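Local coordinates for aminoglycoside phosphotransferase (Streptomyces rimosus, PDB 6FUC), which probably transfers the phosphate of ATP to the 3''-hydroxyl of streptomycin, a modification that confers resistance to this aminoglycoside antibiotic, at residues Ser99-Ile110 with Leu225-Trp233; His187-Ile196 with Val204-Arg212. All coordinates share one frame; numbering follows the deposited sequence. Where two conformers were deposited one is given.

In the fold
Both contacts lie in the mainly helical, C-terminal part of a kinase-like fold, beyond the five-stranded antiparallel sheet of residues 21-88. Their centres are about 14 Å apart. The chain first lays down helix 100-117, then the loop and hairpin of contact 2, and last helix 219-233, which returns to the first helix in contact 1. Contact 2 holds the HGDLCLPN sequence and the later IDLG sequence, which fit the catalytic-loop and metal-binding patterns of this family, so they are probably its active-site segments. The two contacts meet directly: Leu-225 packs on Leu-192, and Thr-228 OG1 probably hydrogen-bonds Leu-192 N. The paired helices of contact 1 thus back the probable catalytic loop.

Contact 1: residues Ser99-Ile110 with Leu225-Trp233; sequences SASMLRAAWEPI and LFATARETW
Leu-225 meets Ile-110 through methyl groups, CD2 to CG2 at 4.0 Å, where helices 100-110 and 225-233 are still well separated. The short axes approach to 9.8 Å at 139°, antiparallel in sense but well crossed. Phe-226 brings CD1 toward the far corner of the Trp-107 indole, at CH2. Ala-229 sets its CB against the same corner, 3.8 Å from Trp-107 CH2. The backbones come nearest at Thr-232 and Ala-100. With chi1 at -61° the Thr-232 methyl CG2 is anti to the backbone N and reaches Ala-100 CA at 3.5 Å, while Leu-103 CD2 packs beside it.

Trp-233 and Trp-107 make the largest contributions. The CB of Trp-233 starts off away from helix 100-110, but the ring returns between Leu-103 and Trp-107. Leu-103 CD2 sits over one face in a CH-pi contact. The edge at CZ2 points into the face of Trp-107, a T-shaped pair with planes at 85°. This is an apolar helix-helix interface built round two tryptophans.

Helix 243-251 lies against Trp-107, whose NE1 bonds Ala-243 O. Trp-239 of helix 237-240 meets both Trp rings. Strand 195-197 touches Ile-110 and Leu-225 through Ile-195.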
loop_
_atom_site.group_PDB
_atom_site.type_symbol
_atom_site.label_atom_id
_atom_site.label_comp_id
_atom_site.label_asym_id
_atom_site.label_seq_id
_atom_site.Cartn_x
_atom_site.Cartn_y
_atom_site.Cartn_z
ATOM N N SER A 99 18.269 -5.690 4.313
ATOM C CA SER A 99 18.819 -7.031 4.187
ATOM C C SER A 99 17.948 -8.031 4.857
ATOM O O SER A 99 17.032 -7.714 5.711
ATOM C CB SER A 99 20.167 -7.174 4.885
ATOM O OG SER A 99 20.030 -7.060 6.315
ATOM N N ALA A 100 18.167 -9.302 4.564
ATOM C CA ALA A 100 17.434 -10.297 5.257
ATOM C C ALA A 100 17.579 -10.275 6.770
ATOM O O ALA A 100 16.621 -10.532 7.502
ATOM C CB ALA A 100 17.746 -11.734 4.742
ATOM N N SER A 101 18.772 -10.004 7.228
ATOM C CA SER A 101 18.945 -9.949 8.720
ATOM C C SER A 101 18.272 -8.709 9.341
ATOM O O SER A 101 17.678 -8.788 10.408
ATOM C CB SER A 101 20.420 -9.987 9.227
ATOM O OG SER A 101 20.502 -10.044 10.758
ATOM N N MET A 102 18.320 -7.608 8.648
ATOM C CA MET A 102 17.601 -6.413 9.086
ATOM C C MET A 102 16.083 -6.669 9.125
ATOM O O MET A 102 15.430 -6.243 10.085
ATOM C CB MET A 102 17.878 -5.279 8.126
ATOM C CG MET A 102 19.246 -4.551 8.208
ATOM S SD MET A 102 19.648 -3.520 6.767
ATOM C CE MET A 102 18.563 -2.143 7.025
ATOM N N LEU A 103 15.546 -7.305 8.079
ATOM C CA LEU A 103 14.087 -7.548 8.083
ATOM C C LEU A 103 13.732 -8.452 9.177
ATOM O O LEU A 103 12.671 -8.314 9.826
ATOM C CB LEU A 103 13.628 -8.065 6.700
ATOM C CG LEU A 103 12.131 -8.128 6.497
ATOM C CD1 LEU A 103 11.494 -6.735 6.581
ATOM C CD2 LEU A 103 11.760 -8.768 5.179
ATOM N N ARG A 104 14.590 -9.470 9.437
ATOM C CA ARG A 104 14.344 -10.259 10.579
ATOM C C ARG A 104 14.345 -9.511 11.884
ATOM O O ARG A 104 13.493 -9.690 12.748
ATOM C CB ARG A 104 15.371 -11.434 10.639
ATOM C CG ARG A 104 15.269 -12.303 11.840
ATOM C CD ARG A 104 13.994 -13.034 11.836
ATOM N NE ARG A 104 13.876 -13.969 12.942
ATOM C CZ ARG A 104 14.377 -15.161 12.958
ATOM N NH1 ARG A 104 15.057 -15.662 11.937
ATOM N NH2 ARG A 104 14.125 -15.974 13.982
ATOM N N ALA A 105 15.259 -8.555 12.044
ATOM C CA ALA A 105 15.235 -7.725 13.243
ATOM C C ALA A 105 13.923 -6.917 13.382
ATOM O O ALA A 105 13.536 -6.588 14.479
ATOM C CB ALA A 105 16.412 -6.716 13.258
ATOM N N ALA A 106 13.355 -6.524 12.277
ATOM C CA ALA A 106 12.138 -5.722 12.244
ATOM C C ALA A 106 10.864 -6.568 12.230
ATOM O O ALA A 106 9.767 -6.011 12.261
ATOM C CB ALA A 106 12.152 -4.851 11.015
ATOM N N TRP A 107 10.973 -7.903 12.185
ATOM C CA TRP A 107 9.811 -8.735 11.875
ATOM C C TRP A 107 8.735 -8.671 12.968
ATOM O O TRP A 107 7.548 -8.377 12.713
ATOM C CB TRP A 107 10.265 -10.134 11.600
ATOM C CG TRP A 107 9.266 -11.076 10.923
ATOM C CD1 TRP A 107 8.883 -12.289 11.384
ATOM C CD2 TRP A 107 8.652 -10.908 9.663
ATOM N NE1 TRP A 107 8.059 -12.890 10.485
ATOM C CE2 TRP A 107 7.878 -12.074 9.416
ATOM C CE3 TRP A 107 8.635 -9.895 8.730
ATOM C CZ2 TRP A 107 7.131 -12.248 8.280
ATOM C CZ3 TRP A 107 7.868 -10.064 7.561
ATOM C CH2 TRP A 107 7.118 -11.252 7.361
ATOM N N GLU A 108 9.141 -8.883 14.205
ATOM C CA GLU A 108 8.178 -8.714 15.335
ATOM C C GLU A 108 7.728 -7.253 15.518
ATOM O O GLU A 108 6.534 -6.995 15.738
ATOM C CB GLU A 108 8.656 -9.341 16.663
ATOM C CG GLU A 108 8.747 -10.831 16.583
ATOM C CD GLU A 108 9.304 -11.453 17.844
ATOM O OE1 GLU A 108 9.917 -10.761 18.676
ATOM O OE2 GLU A 108 9.060 -12.667 17.978
ATOM N N PRO A 109 8.650 -6.279 15.350
ATOM C CA PRO A 109 8.207 -4.885 15.376
ATOM C C PRO A 109 7.134 -4.570 14.299
ATOM O O PRO A 109 6.186 -3.816 14.591
ATOM C CB PRO A 109 9.483 -4.098 15.150
ATOM C CG PRO A 109 10.500 -4.924 15.845
ATOM C CD PRO A 109 10.088 -6.359 15.603
ATOM N N ILE A 110 7.264 -5.157 13.123
ATOM C CA ILE A 110 6.279 -4.967 12.087
ATOM C C ILE A 110 4.959 -5.589 12.518
ATOM O O ILE A 110 3.873 -4.977 12.379
ATOM C CB ILE A 110 6.788 -5.500 10.721
ATOM C CG1 ILE A 110 7.905 -4.657 10.165
ATOM C CG2 ILE A 110 5.612 -5.569 9.752
ATOM C CD1 ILE A 110 8.666 -5.291 9.051
ATOM N N LEU A 225 2.242 -8.300 2.544
ATOM C CA LEU A 225 3.397 -8.247 3.421
ATOM C C LEU A 225 4.170 -9.577 3.329
ATOM O O LEU A 225 5.389 -9.583 3.153
ATOM C CB LEU A 225 2.965 -7.959 4.810
ATOM C CG LEU A 225 4.100 -8.003 5.833
ATOM C CD1 LEU A 225 5.273 -7.092 5.582
ATOM C CD2 LEU A 225 3.521 -7.725 7.184
ATOM N N PHE A 226 3.461 -10.689 3.440
ATOM C CA PHE A 226 4.132 -11.965 3.420
ATOM C C PHE A 226 4.760 -12.229 2.068
ATOM O O PHE A 226 5.912 -12.748 2.029
ATOM C CB PHE A 226 3.180 -13.094 3.760
ATOM C CG PHE A 226 2.667 -13.099 5.159
ATOM C CD1 PHE A 226 3.264 -12.377 6.139
ATOM C CD2 PHE A 226 1.606 -13.940 5.516
ATOM C CE1 PHE A 226 2.821 -12.422 7.443
ATOM C CE2 PHE A 226 1.147 -13.989 6.794
ATOM C CZ PHE A 226 1.749 -13.238 7.802
ATOM N N ALA A 227 4.067 -11.948 0.974
ATOM C CA ALA A 227 4.644 -12.260 -0.356
ATOM C C ALA A 227 5.865 -11.409 -0.610
ATOM O O ALA A 227 6.852 -11.894 -1.135
ATOM C CB ALA A 227 3.574 -12.006 -1.401
ATOM N N THR A 228 5.820 -10.128 -0.248
ATOM C CA THR A 228 6.988 -9.285 -0.501
ATOM C C THR A 228 8.142 -9.623 0.426
ATOM O O THR A 228 9.299 -9.611 0.032
ATOM C CB THR A 228 6.637 -7.811 -0.556
ATOM O OG1 THR A 228 6.047 -7.354 0.691
ATOM C CG2 THR A 228 5.722 -7.508 -1.694
ATOM N N ALA A 229 7.865 -10.031 1.640
ATOM C CA ALA A 229 8.959 -10.488 2.498
ATOM C C ALA A 229 9.578 -11.801 2.030
ATOM O O ALA A 229 10.770 -11.971 2.247
ATOM C CB ALA A 229 8.438 -10.733 3.886
ATOM N N ARG A 230 8.815 -12.669 1.396
ATOM C CA ARG A 230 9.385 -13.906 0.866
ATOM C C ARG A 230 10.489 -13.622 -0.125
ATOM O O ARG A 230 11.441 -14.382 -0.213
ATOM C CB ARG A 230 8.302 -14.803 0.220
ATOM C CG ARG A 230 7.424 -15.578 1.200
ATOM C CD ARG A 230 6.444 -16.632 0.656
ATOM N NE ARG A 230 5.357 -16.166 -0.213
ATOM C CZ ARG A 230 4.138 -15.784 0.207
ATOM N NH1 ARG A 230 3.852 -15.743 1.512
ATOM N NH2 ARG A 230 3.197 -15.410 -0.668
ATOM N N GLU A 231 10.417 -12.487 -0.829
ATOM C CA GLU A 231 11.513 -12.117 -1.711
ATOM C C GLU A 231 12.802 -11.860 -0.957
ATOM O O GLU A 231 13.893 -12.223 -1.400
ATOM C CB GLU A 231 11.177 -10.941 -2.623
ATOM C CG GLU A 231 9.914 -11.272 -3.439
ATOM N N THR A 232 12.713 -11.262 0.205
ATOM C CA THR A 232 13.890 -11.062 1.034
ATOM C C THR A 232 14.412 -12.347 1.640
ATOM O O THR A 232 15.655 -12.517 1.737
ATOM C CB THR A 232 13.568 -9.980 2.073
ATOM O OG1 THR A 232 13.271 -8.801 1.359
ATOM C CG2 THR A 232 14.720 -9.761 3.036
ATOM N N TRP A 233 13.528 -13.232 2.094
ATOM C CA TRP A 233 14.075 -14.433 2.717
ATOM C C TRP A 233 14.862 -15.275 1.690
ATOM O O TRP A 233 15.803 -16.004 2.088
ATOM C CB TRP A 233 12.979 -15.249 3.265
ATOM C CG TRP A 233 11.949 -14.558 4.155
ATOM C CD1 TRP A 233 10.565 -14.765 4.104
ATOM C CD2 TRP A 233 12.163 -13.559 5.147
ATOM N NE1 TRP A 233 9.961 -14.018 5.087
ATOM C CE2 TRP A 233 10.889 -13.221 5.698
ATOM C CE3 TRP A 233 13.284 -12.894 5.611
ATOM C CZ2 TRP A 233 10.736 -12.321 6.722
ATOM C CZ3 TRP A 233 13.120 -11.983 6.643
ATOM C CH2 TRP A 233 11.853 -11.713 7.198
#

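Contact 2: residues His187-Ile196 with Val204-Arg212; sequences HGDLCLPNII and VAGFIDLGR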
loop_
_atom_site.group_PDB
_atom_site.type_symbol
_atom_site.label_atom_id
_atom_site.label_comp_id
_atom_site.label_asym_id
_atom_site.label_seq_id
_atom_site.Cartn_x
_atom_site.Cartn_y
_atom_site.Cartn_z
ATOM N N HIS A 187 -3.985 -0.945 6.084
ATOM C CA HIS A 187 -3.146 0.007 5.352
ATOM C C HIS A 187 -3.586 0.141 3.899
ATOM O O HIS A 187 -3.624 1.246 3.359
ATOM C CB HIS A 187 -1.696 -0.516 5.435
ATOM C CG HIS A 187 -0.762 0.271 4.611
ATOM N ND1 HIS A 187 -0.678 0.130 3.256
ATOM C CD2 HIS A 187 0.112 1.240 4.972
ATOM C CE1 HIS A 187 0.194 1.022 2.815
ATOM N NE2 HIS A 187 0.715 1.686 3.847
ATOM N N GLY A 188 -3.864 -1.004 3.298
ATOM C CA GLY A 188 -4.439 -1.056 1.973
ATOM C C GLY A 188 -3.486 -1.411 0.874
ATOM O O GLY A 188 -3.956 -1.807 -0.203
ATOM N N ASP A 189 -2.188 -1.267 1.107
ATOM C CA ASP A 189 -1.158 -1.660 0.137
ATOM C C ASP A 189 0.106 -2.008 0.934
ATOM O O ASP A 189 1.150 -1.358 0.822
ATOM C CB ASP A 189 -0.901 -0.573 -0.880
ATOM C CG ASP A 189 0.133 -0.936 -1.905
ATOM O OD1 ASP A 189 0.320 -2.139 -2.146
ATOM O OD2 ASP A 189 0.750 -0.012 -2.483
ATOM N N LEU A 190 -0.002 -3.061 1.728
ATOM C CA LEU A 190 1.026 -3.359 2.783
ATOM C C LEU A 190 2.140 -4.220 2.190
ATOM O O LEU A 190 2.497 -5.270 2.740
ATOM C CB LEU A 190 0.410 -3.923 4.019
ATOM C CG LEU A 190 1.344 -3.903 5.259
ATOM C CD1 LEU A 190 1.609 -2.460 5.716
ATOM C CD2 LEU A 190 0.742 -4.718 6.381
ATOM N N CYS A 191 2.728 -3.758 1.084
ATOM C CA CYS A 191 3.966 -4.325 0.601
ATOM C C CYS A 191 5.120 -3.725 1.374
ATOM O O CYS A 191 5.044 -2.581 1.883
ATOM C CB CYS A 191 4.099 -4.050 -0.865
ATOM S SG CYS A 191 3.914 -2.411 -1.397
ATOM N N LEU A 192 6.273 -4.399 1.388
ATOM C CA LEU A 192 7.443 -3.900 2.134
ATOM C C LEU A 192 7.881 -2.468 1.852
ATOM O O LEU A 192 8.293 -1.792 2.782
ATOM C CB LEU A 192 8.658 -4.818 1.946
ATOM C CG LEU A 192 8.611 -6.173 2.603
ATOM C CD1 LEU A 192 9.935 -6.870 2.363
ATOM C CD2 LEU A 192 8.325 -6.092 4.100
ATOM N N PRO A 193 7.782 -1.968 0.603
ATOM C CA PRO A 193 8.202 -0.603 0.371
ATOM C C PRO A 193 7.454 0.411 1.216
ATOM O O PRO A 193 7.943 1.535 1.389
ATOM C CB PRO A 193 7.911 -0.371 -1.132
ATOM C CG PRO A 193 8.126 -1.755 -1.716
ATOM C CD PRO A 193 7.526 -2.665 -0.686
ATOM N N ASN A 194 6.251 0.068 1.649
ATOM C CA ASN A 194 5.371 1.024 2.335
ATOM C C ASN A 194 5.512 1.010 3.839
ATOM O O ASN A 194 4.766 1.717 4.546
ATOM C CB ASN A 194 3.949 0.887 1.836
ATOM C CG ASN A 194 3.828 1.236 0.399
ATOM O OD1 ASN A 194 4.618 2.045 -0.123
ATOM N ND2 ASN A 194 2.798 0.735 -0.270
ATOM N N ILE A 195 6.472 0.247 4.342
ATOM C CA ILE A 195 6.780 0.184 5.793
ATOM C C ILE A 195 8.192 0.766 5.919
ATOM O O ILE A 195 9.129 0.230 5.365
ATOM C CB ILE A 195 6.725 -1.252 6.322
ATOM C CG1 ILE A 195 5.366 -1.902 6.015
ATOM C CG2 ILE A 195 7.079 -1.252 7.772
ATOM C CD1 ILE A 195 5.334 -3.338 6.338
ATOM N N ILE A 196 8.314 1.864 6.658
ATOM C CA ILE A 196 9.608 2.528 6.840
ATOM C C ILE A 196 10.154 2.082 8.191
ATOM O O ILE A 196 9.448 2.166 9.209
ATOM C CB ILE A 196 9.490 4.036 6.776
ATOM C CG1 ILE A 196 8.787 4.481 5.490
ATOM C CG2 ILE A 196 10.889 4.663 6.861
ATOM C CD1 ILE A 196 9.363 3.992 4.175
ATOM N N VAL A 204 9.576 -0.051 13.513
ATOM C CA VAL A 204 8.850 0.659 12.478
ATOM C C VAL A 204 8.849 2.159 12.757
ATOM O O VAL A 204 8.424 2.597 13.839
ATOM C CB VAL A 204 7.419 0.095 12.364
ATOM C CG1 VAL A 204 6.591 0.888 11.429
ATOM C CG2 VAL A 204 7.482 -1.341 11.858
ATOM N N ALA A 205 9.303 2.934 11.816
ATOM C CA ALA A 205 9.237 4.393 11.862
ATOM C C ALA A 205 7.882 4.907 11.430
ATOM O O ALA A 205 7.393 5.916 11.988
ATOM C CB ALA A 205 10.323 5.022 10.991
ATOM N N GLY A 206 7.270 4.292 10.438
ATOM C CA GLY A 206 5.922 4.694 10.030
ATOM C C GLY A 206 5.549 4.002 8.763
ATOM O O GLY A 206 6.339 3.275 8.167
ATOM N N PHE A 207 4.312 4.239 8.356
ATOM C CA PHE A 207 3.761 3.723 7.107
ATOM C C PHE A 207 3.646 4.862 6.084
ATOM O O PHE A 207 3.401 5.997 6.488
ATOM C CB PHE A 207 2.377 3.150 7.352
ATOM C CG PHE A 207 2.352 2.009 8.326
ATOM C CD1 PHE A 207 2.753 0.757 7.959
ATOM C CD2 PHE A 207 1.967 2.200 9.641
ATOM C CE1 PHE A 207 2.743 -0.309 8.855
ATOM C CE2 PHE A 207 1.960 1.128 10.551
ATOM C CZ PHE A 207 2.326 -0.112 10.110
ATOM N N ILE A 208 3.795 4.534 4.805
ATOM C CA ILE A 208 3.602 5.489 3.742
ATOM C C ILE A 208 2.634 4.926 2.688
ATOM O O ILE A 208 2.236 3.765 2.782
ATOM C CB ILE A 208 4.940 5.914 3.106
ATOM C CG1 ILE A 208 5.640 4.729 2.418
ATOM C CG2 ILE A 208 5.838 6.608 4.105
ATOM C CD1 ILE A 208 6.705 5.138 1.427
ATOM N N ASP A 209 2.284 5.746 1.721
ATOM C CA ASP A 209 1.484 5.316 0.565
ATOM C C ASP A 209 0.144 4.715 1.011
ATOM O O ASP A 209 -0.226 3.574 0.737
ATOM C CB ASP A 209 2.282 4.461 -0.401
ATOM C CG ASP A 209 3.358 5.339 -1.127
ATOM O OD1 ASP A 209 3.308 6.581 -1.106
ATOM O OD2 ASP A 209 4.302 4.758 -1.688
ATOM N N LEU A 210 -0.612 5.609 1.695
ATOM C CA LEU A 210 -1.852 5.282 2.400
ATOM C C LEU A 210 -3.107 5.475 1.614
ATOM O O LEU A 210 -4.204 5.495 2.166
ATOM C CB LEU A 210 -1.876 6.096 3.701
ATOM C CG LEU A 210 -0.810 5.767 4.708
ATOM C CD1 LEU A 210 -0.563 6.878 5.683
ATOM C CD2 LEU A 210 -1.156 4.510 5.447
ATOM N N GLY A 211 -2.993 5.583 0.280
ATOM C CA GLY A 211 -4.125 5.901 -0.546
ATOM C C GLY A 211 -5.247 4.900 -0.603
ATOM O O GLY A 211 -6.345 5.241 -1.037
ATOM N N ARG A 212 -5.011 3.651 -0.154
ATOM C CA ARG A 212 -6.027 2.601 -0.073
ATOM C C ARG A 212 -6.432 2.282 1.350
ATOM O O ARG A 212 -7.127 1.276 1.552
ATOM C CB ARG A 212 -5.582 1.359 -0.846
ATOM C CG ARG A 212 -5.573 1.583 -2.317
ATOM C CD ARG A 212 -5.138 0.312 -3.063
ATOM N NE ARG A 212 -5.328 0.476 -4.481
ATOM C CZ ARG A 212 -5.453 -0.554 -5.317
ATOM N NH1 ARG A 212 -5.335 -1.779 -4.893
ATOM N NH2 ARG A 212 -5.683 -0.317 -6.601
HETATM O O HOH W 1 -2.727 2.300 0.941
HETATM O O HOH W 2 -3.649 -2.718 -2.738
HETATM O O HOH W 3 -0.155 2.535 -2.103
#
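Ile-195 and Ile-196 run antiparallel to Gly-206 and Phe-207 as a short hairpin, with Ile-196 N bonded to Gly-206 O at 2.9 Å and a classic beta bulge where Ala-205 and Gly-206 both face Ile-196. At the bulge Ile-196 O accepts from Ala-205 N and Gly-206 N, both from one face of its carbonyl plane. Ile-208 N bonds Asn-194 O and extends the pairing.

His-187 carries the polar centre of the loop. Its CG is anti to the backbone N (chi1 174°), which turns the imidazole toward 204-212. NE2 donates to Ile-208 O at 2.8 Å, and ND1 accepts from Asp-189 N. Both partners lie near the ring plane, so the two bonds fix the ring's rotation. Phe-207 CB touches the ring edge, and Leu-210 CD2 packs 3.5 Å from His-187 CD2.

The Asn-194 amide is held by ND2 donating to Asp-189 O at 2.9 Å, in the carbonyl plane. Its OD1 comes 3.1 Å from Asp-209 OD2, with amide and carboxylate planes nearly perpendicular. Neither oxygen offers the other a proton; the approach is consistent with two oxygens that would share a metal in the active enzyme. A water joins Asp-189 OD2 to Asp-209 O, and another links His-187 O, Asp-209 O and Arg-212 N. His-187, Asp-189 and Asn-194 fit the HxDxxxxN catalytic-loop pattern of this family, and Asp-209 probably stands where relatives have the metal-binding aspartate.

On one side of the hairpin, Phe-207 CE1 packs against Ile-195 CG1 and Leu-190 CD1. On the other, Ile-196 CG1 meets Ile-208 CG2 at 3.9 Å.

Strand 93-94 lies beyond strand 195-197 in the sheet. Helix 219-233 backs the loop, with Asp-221 accepting from the backbone N atoms of His-187 and Gly-188. Helix 100-117 touches Leu-190 and Val-204.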